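Local atomic coordinates of ricin B lectin (Clostridium thermocellum, PDB entry 3VSF), a protein that probably hydrolyses beta-1,3-galactan from chain ends as an exo-beta-1,3-galactanase, joining a family 43 glycosidase module to a galactose-binding beta-trefoil module. Residues L328-I331 with T335-L338. Residues are numbered along the deposited sequence; the frame is centred on the assembly and turned at random.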
loop_
_atom_site.group_PDB
_atom_site.type_symbol
_atom_site.label_atom_id
_atom_site.label_comp_id
_atom_site.label_asym_id
_atom_site.label_seq_id
_atom_site.Cartn_x
_atom_site.Cartn_y
_atom_site.Cartn_z
ATOM N N LEU A 328 0.812 4.181 4.333
ATOM C CA LEU A 328 -0.199 3.510 5.141
ATOM C C LEU A 328 -0.547 4.381 6.342
ATOM O O LEU A 328 0.240 4.501 7.281
ATOM C CB LEU A 328 0.300 2.142 5.607
ATOM C CG LEU A 328 -0.670 1.327 6.464
ATOM C CD1 LEU A 328 -1.940 1.015 5.688
ATOM C CD2 LEU A 328 -0.013 0.047 6.959
ATOM N N ASN A 329 -1.728 4.989 6.308
ATOM C CA ASN A 329 -2.137 5.925 7.348
ATOM C C ASN A 329 -2.987 5.280 8.440
ATOM O O ASN A 329 -3.805 4.403 8.168
ATOM C CB ASN A 329 -2.878 7.112 6.730
ATOM C CG ASN A 329 -2.024 7.877 5.734
ATOM O OD1 ASN A 329 -0.819 8.036 5.926
ATOM N ND2 ASN A 329 -2.648 8.349 4.660
ATOM N N PHE A 330 -2.783 5.726 9.676
ATOM C CA PHE A 330 -3.530 5.206 10.814
ATOM C C PHE A 330 -4.494 6.246 11.380
ATOM O O PHE A 330 -4.103 7.082 12.195
ATOM C CB PHE A 330 -2.571 4.742 11.915
ATOM C CG PHE A 330 -1.813 3.489 11.578
ATOM C CD1 PHE A 330 -2.224 2.260 12.070
ATOM C CD2 PHE A 330 -0.686 3.538 10.773
ATOM C CE1 PHE A 330 -1.527 1.105 11.765
ATOM C CE2 PHE A 330 0.014 2.386 10.464
ATOM C CZ PHE A 330 -0.408 1.168 10.960
ATOM N N ILE A 331 -5.749 6.196 10.943
ATOM C CA ILE A 331 -6.785 7.054 11.507
ATOM C C ILE A 331 -6.891 6.797 13.003
ATOM O O ILE A 331 -6.918 7.727 13.810
ATOM C CB ILE A 331 -8.162 6.795 10.863
ATOM C CG1 ILE A 331 -8.294 7.554 9.542
ATOM C CG2 ILE A 331 -9.276 7.218 11.806
ATOM C CD1 ILE A 331 -7.326 7.109 8.480
ATOM N N THR A 335 -8.366 1.633 13.044
ATOM C CA THR A 335 -8.784 2.089 11.722
ATOM C C THR A 335 -7.593 2.477 10.851
ATOM O O THR A 335 -6.858 3.411 11.168
ATOM C CB THR A 335 -9.752 3.282 11.819
ATOM O OG1 THR A 335 -10.877 2.924 12.630
ATOM C CG2 THR A 335 -10.237 3.685 10.435
ATOM N N LEU A 336 -7.411 1.752 9.752
ATOM C CA LEU A 336 -6.304 2.011 8.837
ATOM C C LEU A 336 -6.796 2.523 7.488
ATOM O O LEU A 336 -7.919 2.236 7.074
ATOM C CB LEU A 336 -5.451 0.754 8.642
ATOM C CG LEU A 336 -4.438 0.409 9.739
ATOM C CD1 LEU A 336 -5.118 0.202 11.081
ATOM C CD2 LEU A 336 -3.635 -0.825 9.349
ATOM N N GLU A 337 -5.941 3.278 6.806
ATOM C CA GLU A 337 -6.278 3.869 5.518
ATOM C C GLU A 337 -5.139 3.682 4.524
ATOM O O GLU A 337 -3.971 3.873 4.863
ATOM C CB GLU A 337 -6.583 5.359 5.685
ATOM C CG GLU A 337 -6.414 6.184 4.418
ATOM C CD GLU A 337 -6.495 7.679 4.679
ATOM O OE1 GLU A 337 -5.918 8.457 3.889
ATOM O OE2 GLU A 337 -7.140 8.078 5.671
ATOM N N LEU A 338 -5.483 3.310 3.296
ATOM C CA LEU A 338 -4.487 3.130 2.247
ATOM C C LEU A 338 -4.927 3.854 0.978
ATOM O O LEU A 338 -5.590 3.271 0.122
ATOM C CB LEU A 338 -4.258 1.640 1.975
ATOM C CG LEU A 338 -3.010 1.237 1.185
ATOM C CD1 LEU A 338 -3.239 1.334 -0.316
ATOM C CD2 LEU A 338 -1.805 2.066 1.610
#
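Asn329 and Glu337 form the antiparallel hydrogen-bonded pair of a beta hairpin. Asn329 N gives its hydrogen to Glu337 O at 2.9 Å, in the carbonyl plane. Glu337 N returns a bond of 2.8 Å to Asn329 O. The same oxygen also receives a CA-H...O contact from Leu336. The two side chains run alongside each other on one face of the sheet. A weak, fairly straight bond of 3.4 Å links Asn329 ND2 to Glu337 OE1, with amide and carboxylate planes nearly perpendicular (86°). The Glu337 chain is extended beyond CG (chi2 -170°), which sets the carboxylate between the Asn329 amide and the end of Ile331. The Ile331 chain crosses it at about a right angle, with CD1 3.4 Å from Glu337 CB. Ile331 CB also meets the methyl CG2 of Thr335 at 3.8 Å.

Phe330 and Leu336 lie side by side on the other face. Leu336 CG meets the ring obliquely, 3.6 Å from Phe330 CE1. Leu328 CD1 packs on Leu338 CD2 at 4.2 Å. Farther out, Tyr247 and Tyr303 make edge-to-face contacts with the Phe330 ring.

The stronger partner of the carboxylate is Arg419, salt-bridged to Glu337 OE2. Arg419 belongs to the beta-trefoil, so the bridge reaches from the propeller to that module. Strand 336-337 lies at one edge of a four-stranded antiparallel sheet, one blade of the five-bladed beta-propeller of family 43, and pairs with strand 322-330, which in turn pairs with strand 301-309.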